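Local atomic coordinates of aminopeptidase (Aneurinibacillus sp. AM-1, PDB entry 5IB9), a protein that probably works as a zinc-dependent aminopeptidase, releasing residues from the amino ends of peptides, and is captured here with the inhibitor bestatin. Residues 26-29 against 35-38; 116-121 against 132-137; 253-258 against 395-400; 284-289 against 349-354. One frame throughout, in Å; residues are numbered along the deposited sequence.

Interaction 1: residues 26-29 against 35-38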
loop_
_atom_site.group_PDB
_atom_site.type_symbol
_atom_site.label_atom_id
_atom_site.label_comp_id
_atom_site.label_asym_id
_atom_site.label_seq_id
_atom_site.Cartn_x
_atom_site.Cartn_y
_atom_site.Cartn_z
ATOM N N SER A 26 0.145 13.139 26.301
ATOM C CA SER A 26 -0.360 12.018 27.074
ATOM C C SER A 26 -1.552 12.422 27.971
ATOM O O SER A 26 -1.864 11.691 28.939
ATOM C CB SER A 26 0.781 11.399 27.962
ATOM O OG SER A 26 1.319 12.308 28.894
ATOM N N GLN A 27 -2.246 13.505 27.617
ATOM C CA GLN A 27 -3.523 13.800 28.326
ATOM C C GLN A 27 -4.603 12.769 28.059
ATOM O O GLN A 27 -5.628 12.665 28.821
ATOM C CB GLN A 27 -4.035 15.190 27.950
ATOM C CG GLN A 27 -3.103 16.307 28.330
ATOM C CD GLN A 27 -3.564 17.650 27.810
ATOM O OE1 GLN A 27 -4.318 18.388 28.531
ATOM N NE2 GLN A 27 -3.111 18.021 26.619
ATOM N N ALA A 28 -4.482 11.991 26.973
ATOM C CA ALA A 28 -5.408 10.972 26.661
ATOM C C ALA A 28 -4.709 9.998 25.682
ATOM O O ALA A 28 -3.776 10.418 24.975
ATOM C CB ALA A 28 -6.715 11.602 25.978
ATOM N N PRO A 29 -5.124 8.748 25.577
ATOM C CA PRO A 29 -4.612 7.842 24.543
ATOM C C PRO A 29 -4.781 8.425 23.140
ATOM O O PRO A 29 -5.696 9.185 22.874
ATOM C CB PRO A 29 -5.454 6.571 24.732
ATOM C CG PRO A 29 -5.948 6.651 26.167
ATOM C CD PRO A 29 -6.193 8.079 26.402
ATOM N N PRO A 35 -9.674 11.099 16.729
ATOM C CA PRO A 35 -9.460 12.505 16.917
ATOM C C PRO A 35 -8.243 12.865 17.767
ATOM O O PRO A 35 -7.656 13.925 17.602
ATOM C CB PRO A 35 -10.768 12.952 17.669
ATOM C CG PRO A 35 -11.738 11.951 17.299
ATOM C CD PRO A 35 -11.070 10.656 17.015
ATOM N N GLU A 36 -7.889 12.025 18.743
ATOM C CA GLU A 36 -6.722 12.395 19.531
ATOM C C GLU A 36 -5.417 12.213 18.750
ATOM O O GLU A 36 -4.470 12.953 18.970
ATOM C CB GLU A 36 -6.574 11.488 20.792
ATOM C CG GLU A 36 -7.715 11.715 21.779
ATOM C CD GLU A 36 -7.629 13.076 22.418
ATOM O OE1 GLU A 36 -6.560 13.635 22.714
ATOM O OE2 GLU A 36 -8.711 13.697 22.652
ATOM N N GLU A 37 -5.374 11.258 17.837
ATOM C CA GLU A 37 -4.121 11.152 16.955
ATOM C C GLU A 37 -4.082 12.347 16.072
ATOM O O GLU A 37 -2.975 12.860 15.879
ATOM C CB GLU A 37 -4.116 9.859 16.126
ATOM C CG GLU A 37 -2.688 9.602 15.647
ATOM C CD GLU A 37 -2.592 8.544 14.601
ATOM O OE1 GLU A 37 -3.520 8.496 13.723
ATOM O OE2 GLU A 37 -1.575 7.764 14.618
ATOM N N LEU A 38 -5.239 12.797 15.550
ATOM C CA LEU A 38 -5.213 13.999 14.713
ATOM C C LEU A 38 -4.736 15.231 15.474
ATOM O O LEU A 38 -3.903 16.042 14.976
ATOM C CB LEU A 38 -6.590 14.253 14.118
ATOM C CG LEU A 38 -6.627 15.372 13.080
ATOM C CD1 LEU A 38 -5.833 15.052 11.897
ATOM C CD2 LEU A 38 -8.106 15.661 12.712
HETATM O O HOH W 1 -4.053 12.803 23.382
#
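The backbone of P29 runs past the first turn of helix 35-50, and P29 CA lies 7.1 Å from E36 CA where the two segments come nearest. This is a helix-loop-helix connection: the chain leaves helical geometry at S26, after helix 15-25, swings out through A28 and P29, and turns back through five loop residues to start helix 35-50. The carbonyl of P29 faces the helix, and P29 O sits 3.2 Å from E36 CB and 3.4 Å from E36 CG, so a backbone oxygen rests against the aliphatic root of the glutamate.

Beyond that root the glutamate folds over. A bend at chi2 of -69° brings its carboxylate up to the methyl of A28, which points at the helix; A28 CB lies 3.8 Å from E36 OE1. The acid also has a charged partner on its own helix, a salt bridge to K39. S34 OG, just ahead of the helix, accepts a hydrogen bond from E37 N. The CA–CB bond of P29 leads away from the helix, and its side chain packs on S231, about 10 Å from the side chains of the zinc ligands E273 and H371, so this surface loop lies near the metal centre without binding it. One water links the two segments, lying 2.9 Å from A28 O and 2.7 Å from E36 OE1.

Interaction 2: residues 116-121 against 132-137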
loop_
_atom_site.group_PDB
_atom_site.type_symbol
_atom_site.label_atom_id
_atom_site.label_comp_id
_atom_site.label_asym_id
_atom_site.label_seq_id
_atom_site.Cartn_x
_atom_site.Cartn_y
_atom_site.Cartn_z
ATOM N N LYS A 116 -17.342 -27.179 12.343
ATOM C CA LYS A 116 -16.865 -27.368 13.709
ATOM C C LYS A 116 -15.991 -26.217 14.226
ATOM O O LYS A 116 -15.745 -25.252 13.498
ATOM C CB LYS A 116 -16.115 -28.682 13.720
ATOM C CG LYS A 116 -17.110 -29.915 13.476
ATOM C CD LYS A 116 -16.335 -31.228 13.344
ATOM C CE LYS A 116 -17.278 -32.351 12.884
ATOM N NZ LYS A 116 -18.593 -32.397 13.666
ATOM N N ILE A 117 -15.540 -26.304 15.494
ATOM C CA ILE A 117 -14.773 -25.199 16.087
ATOM C C ILE A 117 -13.405 -25.771 16.302
ATOM O O ILE A 117 -13.299 -26.882 16.852
ATOM C CB ILE A 117 -15.383 -24.748 17.434
ATOM C CG1 ILE A 117 -16.756 -24.139 17.184
ATOM C CG2 ILE A 117 -14.497 -23.730 18.114
ATOM C CD1 ILE A 117 -17.566 -24.030 18.476
ATOM N N ALA A 118 -12.327 -25.103 15.828
ATOM C CA ALA A 118 -10.992 -25.629 16.024
ATOM C C ALA A 118 -10.382 -25.151 17.330
ATOM O O ALA A 118 -10.536 -24.004 17.657
ATOM C CB ALA A 118 -10.100 -25.227 14.886
ATOM N N LEU A 119 -9.739 -26.051 18.080
ATOM C CA LEU A 119 -8.954 -25.686 19.253
ATOM C C LEU A 119 -7.513 -25.767 18.835
ATOM O O LEU A 119 -7.060 -26.803 18.331
ATOM C CB LEU A 119 -9.179 -26.715 20.365
ATOM C CG LEU A 119 -8.503 -26.339 21.705
ATOM C CD1 LEU A 119 -9.129 -25.147 22.473
ATOM C CD2 LEU A 119 -8.532 -27.594 22.619
ATOM N N ILE A 120 -6.780 -24.664 19.053
ATOM C CA ILE A 120 -5.471 -24.555 18.467
ATOM C C ILE A 120 -4.603 -23.938 19.528
ATOM O O ILE A 120 -5.039 -22.997 20.246
ATOM C CB ILE A 120 -5.450 -23.562 17.270
ATOM C CG1 ILE A 120 -6.462 -23.944 16.182
ATOM C CG2 ILE A 120 -4.043 -23.528 16.695
ATOM C CD1 ILE A 120 -6.446 -23.022 14.903
ATOM N N GLN A 121 -3.398 -24.498 19.616
ATOM C CA GLN A 121 -2.423 -24.132 20.615
ATOM C C GLN A 121 -1.571 -23.014 20.005
ATOM O O GLN A 121 -1.138 -23.120 18.846
ATOM C CB GLN A 121 -1.523 -25.325 20.934
ATOM C CG GLN A 121 -0.216 -24.937 21.610
ATOM C CD GLN A 121 0.392 -26.068 22.438
ATOM O OE1 GLN A 121 0.330 -26.034 23.688
ATOM N NE2 GLN A 121 0.968 -27.060 21.758
ATOM N N ARG A 132 -6.764 -18.896 9.346
ATOM C CA ARG A 132 -7.020 -19.199 7.933
ATOM C C ARG A 132 -6.888 -20.705 7.610
ATOM O O ARG A 132 -7.710 -21.266 6.880
ATOM C CB ARG A 132 -6.070 -18.381 7.033
ATOM C CG ARG A 132 -6.516 -16.946 6.748
ATOM C CD ARG A 132 -5.550 -16.307 5.730
ATOM N NE ARG A 132 -4.256 -16.112 6.363
ATOM C CZ ARG A 132 -3.785 -14.930 6.768
ATOM N NH1 ARG A 132 -4.486 -13.793 6.566
ATOM N NH2 ARG A 132 -2.592 -14.877 7.373
ATOM N N ASN A 133 -5.885 -21.360 8.181
ATOM C CA ASN A 133 -5.707 -22.816 7.955
ATOM C C ASN A 133 -6.953 -23.619 8.373
ATOM O O ASN A 133 -7.418 -24.492 7.625
ATOM C CB ASN A 133 -4.459 -23.347 8.660
ATOM C CG ASN A 133 -3.147 -22.744 8.113
ATOM O OD1 ASN A 133 -2.143 -22.680 8.841
ATOM N ND2 ASN A 133 -3.183 -22.234 6.875
ATOM N N ALA A 134 -7.515 -23.280 9.539
ATOM C CA ALA A 134 -8.758 -23.922 10.054
ATOM C C ALA A 134 -9.993 -23.571 9.233
ATOM O O ALA A 134 -10.827 -24.452 8.916
ATOM C CB ALA A 134 -8.952 -23.567 11.559
ATOM N N ALA A 135 -10.117 -22.278 8.883
ATOM C CA ALA A 135 -11.233 -21.807 8.082
ATOM C C ALA A 135 -11.226 -22.428 6.661
ATOM O O ALA A 135 -12.269 -22.676 6.095
ATOM C CB ALA A 135 -11.250 -20.283 7.999
ATOM N N LYS A 136 -10.046 -22.703 6.126
ATOM C CA LYS A 136 -9.921 -23.303 4.774
ATOM C C LYS A 136 -10.507 -24.720 4.815
ATOM O O LYS A 136 -10.963 -25.237 3.785
ATOM C CB LYS A 136 -8.430 -23.313 4.326
ATOM C CG LYS A 136 -8.157 -23.695 2.845
ATOM C CD LYS A 136 -8.118 -22.463 1.926
ATOM C CE LYS A 136 -8.292 -22.820 0.436
ATOM N NZ LYS A 136 -9.040 -21.715 -0.289
ATOM N N GLN A 137 -10.512 -25.331 6.018
ATOM C CA GLN A 137 -11.062 -26.675 6.230
ATOM C C GLN A 137 -12.517 -26.659 6.692
ATOM O O GLN A 137 -13.110 -27.706 6.888
ATOM C CB GLN A 137 -10.182 -27.482 7.179
ATOM C CG GLN A 137 -8.755 -27.623 6.681
ATOM C CD GLN A 137 -8.716 -28.324 5.323
ATOM O OE1 GLN A 137 -8.894 -29.548 5.244
ATOM N NE2 GLN A 137 -8.523 -27.552 4.246
#
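A118 and A134 meet methyl to methyl, with A118 CB 3.9 Å from A134 CB. Such small side chains let the helix settle close on the strand: A118 CA and A134 CA are 6.6 Å apart. The second strand residue on this face, I120, reaches the same methyl with the end of its longer branch. With chi2 at -177° the branch runs straight out from the backbone, which places I120 CD1 4.2 Å from A134 CB. One alanine of the helix is therefore touched by two residues of the strand, spaced two apart and on the same side of it, and V142 of the neighbouring strand 141-145 touches A134 as well. All three residues of the contact are buried, and their packing is wholly apolar.

The far side of the helix is looser and polar. R132 extends its guanidinium group to salt bridges with D129 and D160, while K136 points outward across the dimer interface, where its NZ hydrogen-bonds A161 O of the second subunit. On the strand, L119 faces the other way and packs on L97 and I143. Backbone hydrogen bonds tie I117 to strand 91-99 and A118 to strand 141-145, both parallel to strand 117-121. Strand 117-121, helix 127-136 and strand 141-145 form a beta-alpha-beta unit of the protease-associated (PA) domain, and A134 is one point at which its helix packs on the strands.

Interaction 3: residues 253-258 against 395-400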
loop_
_atom_site.group_PDB
_atom_site.type_symbol
_atom_site.label_atom_id
_atom_site.label_comp_id
_atom_site.label_asym_id
_atom_site.label_seq_id
_atom_site.Cartn_x
_atom_site.Cartn_y
_atom_site.Cartn_z
ATOM N N ARG A 253 14.816 20.629 17.001
ATOM C CA ARG A 253 15.072 21.997 17.442
ATOM C C ARG A 253 16.544 22.176 17.588
ATOM O O ARG A 253 17.136 23.177 17.108
ATOM C CB ARG A 253 14.400 22.163 18.750
ATOM C CG ARG A 253 14.482 23.667 19.230
ATOM C CD ARG A 253 13.942 23.846 20.655
ATOM N NE ARG A 253 14.952 23.326 21.562
ATOM C CZ ARG A 253 16.099 23.909 21.869
ATOM N NH1 ARG A 253 16.326 25.153 21.410
ATOM N NH2 ARG A 253 16.998 23.239 22.647
ATOM N N VAL A 254 17.214 21.212 18.209
ATOM C CA VAL A 254 18.703 21.343 18.357
ATOM C C VAL A 254 19.390 21.488 17.020
ATOM O O VAL A 254 20.264 22.373 16.860
ATOM C CB VAL A 254 19.270 20.114 19.137
ATOM C CG1 VAL A 254 20.836 20.076 19.039
ATOM C CG2 VAL A 254 18.851 20.256 20.598
ATOM N N MET A 255 19.052 20.637 16.026
ATOM C CA MET A 255 19.774 20.644 14.783
ATOM C C MET A 255 19.420 21.928 14.031
ATOM O O MET A 255 20.247 22.369 13.179
ATOM C CB MET A 255 19.416 19.442 13.901
ATOM C CG MET A 255 19.838 18.185 14.620
ATOM S SD MET A 255 21.665 18.078 14.650
ATOM C CE MET A 255 21.737 16.391 15.308
ATOM N N SER A 256 18.341 22.596 14.377
ATOM C CA SER A 256 18.002 23.856 13.643
ATOM C C SER A 256 19.033 24.942 13.978
ATOM O O SER A 256 19.146 25.951 13.227
ATOM C CB SER A 256 16.604 24.361 13.935
ATOM O OG SER A 256 16.474 24.950 15.209
ATOM N N LYS A 257 19.746 24.792 15.078
ATOM C CA LYS A 257 20.808 25.737 15.480
ATOM C C LYS A 257 22.158 25.513 14.862
ATOM O O LYS A 257 23.106 26.241 15.189
ATOM C CB LYS A 257 20.951 25.676 17.020
ATOM C CG LYS A 257 19.689 25.705 17.885
ATOM C CD LYS A 257 18.772 26.888 17.581
ATOM C CE LYS A 257 17.608 26.935 18.520
ATOM N NZ LYS A 257 16.683 28.089 18.209
ATOM N N LEU A 258 22.332 24.471 14.059
ATOM C CA LEU A 258 23.612 23.994 13.572
ATOM C C LEU A 258 23.711 23.811 12.041
ATOM O O LEU A 258 22.734 23.523 11.377
ATOM C CB LEU A 258 23.984 22.615 14.239
ATOM C CG LEU A 258 23.908 22.686 15.751
ATOM C CD1 LEU A 258 23.839 21.320 16.428
ATOM C CD2 LEU A 258 25.086 23.463 16.348
ATOM N N ALA A 395 25.172 10.970 17.879
ATOM C CA ALA A 395 25.381 9.948 16.833
ATOM C C ALA A 395 24.998 10.531 15.476
ATOM O O ALA A 395 25.786 10.393 14.516
ATOM C CB ALA A 395 24.559 8.665 17.085
ATOM N N VAL A 396 23.847 11.208 15.427
ATOM C CA VAL A 396 23.425 11.795 14.172
ATOM C C VAL A 396 24.425 12.920 13.753
ATOM O O VAL A 396 24.837 12.993 12.602
ATOM C CB VAL A 396 22.037 12.345 14.275
ATOM C CG1 VAL A 396 21.661 13.294 13.056
ATOM C CG2 VAL A 396 20.994 11.168 14.395
ATOM N N TYR A 397 24.806 13.739 14.738
ATOM C CA TYR A 397 25.674 14.869 14.347
ATOM C C TYR A 397 27.051 14.420 14.009
ATOM O O TYR A 397 27.784 15.120 13.276
ATOM C CB TYR A 397 25.734 15.787 15.560
ATOM C CG TYR A 397 26.420 17.104 15.307
ATOM C CD1 TYR A 397 25.891 17.986 14.371
ATOM C CD2 TYR A 397 27.499 17.459 16.046
ATOM C CE1 TYR A 397 26.467 19.301 14.174
ATOM C CE2 TYR A 397 28.100 18.743 15.832
ATOM C CZ TYR A 397 27.601 19.606 14.908
ATOM O OH TYR A 397 28.256 20.889 14.728
ATOM N N GLN A 398 27.498 13.249 14.505
ATOM C CA GLN A 398 28.802 12.759 14.077
ATOM C C GLN A 398 28.835 12.674 12.518
ATOM O O GLN A 398 29.853 12.934 11.884
ATOM C CB GLN A 398 29.085 11.378 14.631
ATOM C CG GLN A 398 30.492 10.757 14.234
ATOM C CD GLN A 398 30.962 9.704 15.189
ATOM O OE1 GLN A 398 30.479 9.614 16.346
ATOM N NE2 GLN A 398 31.882 8.852 14.729
ATOM N N ALA A 399 27.702 12.285 11.906
ATOM C CA ALA A 399 27.623 12.287 10.414
ATOM C C ALA A 399 27.145 13.651 9.933
ATOM O O ALA A 399 27.750 14.189 8.920
ATOM C CB ALA A 399 26.606 11.151 9.945
ATOM N N ALA A 400 26.189 14.340 10.572
ATOM C CA ALA A 400 25.571 15.491 9.932
ATOM C C ALA A 400 26.446 16.736 10.059
ATOM O O ALA A 400 26.222 17.737 9.329
ATOM C CB ALA A 400 24.198 15.810 10.488
#
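R253 O is held twice by S256, at the end of the helix that carries M255 onto V396 and Y397. S256 OG donates to R253 O over 2.7 Å, in the carbonyl plane and on a lone pair, with a C=O...donor angle of 133°; the backbone N of S256 adds a weak bond to the same oxygen. As helix 238-256 ends, the bond from L258 N to M255 O helps the chain turn so that L258 comes round to the same partner helix, 382-400.

Across the gap the contact is apolar. M255 bends at chi2, -70°, and swings its thioether over to that helix, where its terminal methyl lodges between two neighbouring residues: M255 CE lies 3.8 Å from V396 CG1 and 4.1 Å from Y397 CB. The sulfur makes a Met-aromatic contact, with M255 SD 5.4 Å from the centroid of the Y397 ring and 59° off its normal, an oblique approach. L258 comes to the same ring at about a right angle to the tyrosine side chain, and its CD1 is 4.0 Å from Y397 CE1.

M255 and V396 both pack on L264 of strand 263-269, so the two helices lie side by side on one face of the sheet in this alpha/beta peptidase fold. Helix 6-10 covers the pair through I9 and Q8. With methyl groups, a sulfur and ring carbons making the junction, the segments are held to one another by close-range dispersion and exclusion of water; their polar bonds run within each segment or to other parts of the chain, such as Q398 to R333.

Interaction 4: residues 284-289 against 349-354. With ZN (zinc ion), chain G.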
loop_
_atom_site.group_PDB
_atom_site.type_symbol
_atom_site.label_atom_id
_atom_site.label_comp_id
_atom_site.label_asym_id
_atom_site.label_seq_id
_atom_site.Cartn_x
_atom_site.Cartn_y
_atom_site.Cartn_z
ATOM N N ALA A 284 7.262 3.395 1.585
ATOM C CA ALA A 284 6.796 3.187 0.161
ATOM C C ALA A 284 6.804 4.468 -0.620
ATOM O O ALA A 284 6.688 4.387 -1.902
ATOM C CB ALA A 284 5.410 2.627 0.171
ATOM N N SER A 285 6.946 5.622 -0.013
ATOM C CA SER A 285 7.025 6.883 -0.799
ATOM C C SER A 285 8.423 7.205 -1.330
ATOM O O SER A 285 8.555 8.207 -2.088
ATOM C CB SER A 285 6.530 8.077 0.065
ATOM O OG SER A 285 7.538 8.480 1.005
ATOM N N LEU A 286 9.448 6.550 -0.843
ATOM C CA LEU A 286 10.825 6.854 -1.212
ATOM C C LEU A 286 11.192 6.426 -2.633
ATOM O O LEU A 286 10.775 5.336 -3.063
ATOM C CB LEU A 286 11.793 6.181 -0.222
ATOM C CG LEU A 286 11.567 6.629 1.253
ATOM C CD1 LEU A 286 12.503 5.851 2.169
ATOM C CD2 LEU A 286 11.805 8.216 1.319
ATOM N N SER A 287 11.991 7.267 -3.300
ATOM C CA SER A 287 12.519 6.809 -4.585
ATOM C C SER A 287 13.709 5.943 -4.382
ATOM O O SER A 287 14.290 5.854 -3.273
ATOM C CB SER A 287 12.928 8.009 -5.359
ATOM O OG SER A 287 14.101 8.659 -4.788
ATOM N N GLU A 288 14.140 5.261 -5.478
ATOM C CA GLU A 288 15.324 4.426 -5.392
ATOM C C GLU A 288 16.566 5.261 -5.013
ATOM O O GLU A 288 17.416 4.759 -4.259
ATOM C CB GLU A 288 15.540 3.632 -6.727
ATOM C CG GLU A 288 14.496 2.536 -6.834
ATOM C CD GLU A 288 14.677 1.531 -8.023
ATOM O OE1 GLU A 288 15.471 1.826 -8.917
ATOM O OE2 GLU A 288 14.151 0.406 -7.878
ATOM N N ASP A 289 16.692 6.496 -5.557
ATOM C CA ASP A 289 17.809 7.365 -5.191
ATOM C C ASP A 289 17.732 7.685 -3.685
ATOM O O ASP A 289 18.770 7.613 -3.010
ATOM C CB ASP A 289 17.863 8.590 -6.078
ATOM C CG ASP A 289 19.087 9.454 -5.819
ATOM O OD1 ASP A 289 20.146 8.874 -6.000
ATOM O OD2 ASP A 289 18.923 10.653 -5.426
ATOM N N GLU A 349 11.793 -1.512 11.445
ATOM C CA GLU A 349 11.556 -2.671 10.542
ATOM C C GLU A 349 11.148 -2.247 9.151
ATOM O O GLU A 349 11.406 -2.972 8.187
ATOM C CB GLU A 349 10.459 -3.493 11.151
ATOM C CG GLU A 349 10.352 -4.926 10.535
ATOM C CD GLU A 349 9.464 -5.798 11.435
ATOM O OE1 GLU A 349 9.686 -5.940 12.676
ATOM O OE2 GLU A 349 8.517 -6.319 10.906
ATOM N N SER A 350 10.524 -1.082 9.024
ATOM C CA SER A 350 10.122 -0.613 7.681
ATOM C C SER A 350 11.232 -0.147 6.790
ATOM O O SER A 350 11.116 -0.185 5.561
ATOM C CB SER A 350 9.058 0.480 7.904
ATOM O OG SER A 350 7.944 -0.075 8.654
ATOM N N PHE A 351 12.279 0.301 7.474
ATOM C CA PHE A 351 13.479 0.805 6.741
ATOM C C PHE A 351 14.445 -0.348 6.567
ATOM O O PHE A 351 15.060 -0.414 5.494
ATOM C CB PHE A 351 14.037 2.047 7.470
ATOM C CG PHE A 351 13.028 3.128 7.514
ATOM C CD1 PHE A 351 12.817 3.931 6.380
ATOM C CD2 PHE A 351 12.112 3.236 8.570
ATOM C CE1 PHE A 351 11.752 4.869 6.334
ATOM C CE2 PHE A 351 11.077 4.183 8.545
ATOM C CZ PHE A 351 10.905 5.008 7.405
ATOM N N HIS A 352 14.657 -1.206 7.553
ATOM C CA HIS A 352 15.457 -2.400 7.319
ATOM C C HIS A 352 14.926 -3.168 6.086
ATOM O O HIS A 352 15.754 -3.687 5.291
ATOM C CB HIS A 352 15.413 -3.226 8.568
ATOM C CG HIS A 352 16.139 -4.499 8.401
ATOM N ND1 HIS A 352 17.485 -4.596 8.670
ATOM C CD2 HIS A 352 15.702 -5.722 8.030
ATOM C CE1 HIS A 352 17.871 -5.847 8.442
ATOM N NE2 HIS A 352 16.837 -6.520 7.970
ATOM N N ALA A 353 13.654 -3.141 5.854
ATOM C CA ALA A 353 13.048 -3.936 4.780
ATOM C C ALA A 353 13.530 -3.382 3.460
ATOM O O ALA A 353 13.582 -4.111 2.455
ATOM C CB ALA A 353 11.581 -3.840 4.859
ATOM N N LEU A 354 13.909 -2.104 3.376
ATOM C CA LEU A 354 14.470 -1.514 2.146
ATOM C C LEU A 354 15.973 -1.627 2.007
ATOM O O LEU A 354 16.504 -1.081 1.040
ATOM C CB LEU A 354 14.034 -0.052 2.101
ATOM C CG LEU A 354 12.538 0.214 1.921
ATOM C CD1 LEU A 354 12.439 1.731 1.758
ATOM C CD2 LEU A 354 12.008 -0.475 0.661
HETATM ZN ZN ZN G . 14.138 -0.952 -9.201
HETATM O O HOH W 2 15.759 -0.980 -10.277
HETATM O O HOH W 3 13.906 -3.422 -8.834
HETATM O O HOH W 4 14.304 -2.544 -8.049
HETATM O O HOH W 5 14.977 -2.618 -10.127
#
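L286 meets F351 and L354 directly ahead of S287, the N-cap residue of helix 288-293. One methyl does the work: L286 CD1 lies 4.3 Å from F351 CE1, at the edge of the phenyl ring and near its plane, and 4.1 Å from L354 CD1. The two leucines approach slantwise, and I291 of the new helix touches both. F351 also packs on S279 and Y282 of helix 277-283.

S287 accepts a hydrogen bond at the helix start through its OG, while its own backbone N bonds to E290 OE1, a reciprocal pattern consistent with a capping box. Within the peptidase family M28 region, this capped turn also faces the dimer partner: S287 OG hydrogen-bonds E56 OE2 of the second subunit.

E288, in the first turn of the helix, points outward with an extended chain beyond CG and binds a zinc ion through one oxygen, OE2, at 1.9 Å. H204 of the second subunit binds the same zinc, which thus ties the two subunits together. Water completes the shell, though several of the water sites lie too close together for their number to be certain. Water 2, if occupied, is 1.9 Å from the zinc and donates a hydrogen bond of 3.1 Å to E288 OE1.

Overall arrangement
Interactions 2, 3 and 4 are buried and apolar, whereas interaction 1 lies at the surface and relies on a backbone carbonyl, a carboxylate and a bridging water. Interaction 2 belongs to the PA domain and is remote from interaction 3, about 53 Å between centres, on the opposite side of the chain's centre. Interactions 3 and 4 sit in the peptidase part: interaction 3 packs two long helices distant in sequence, while interaction 4 joins a loop and a short helix lying between them along the chain. None of the four touches another. Interactions 2 and 4 share one trait, an apolar core whose outer residues reach the second subunit, by a lysine in one and a zinc ion in the other.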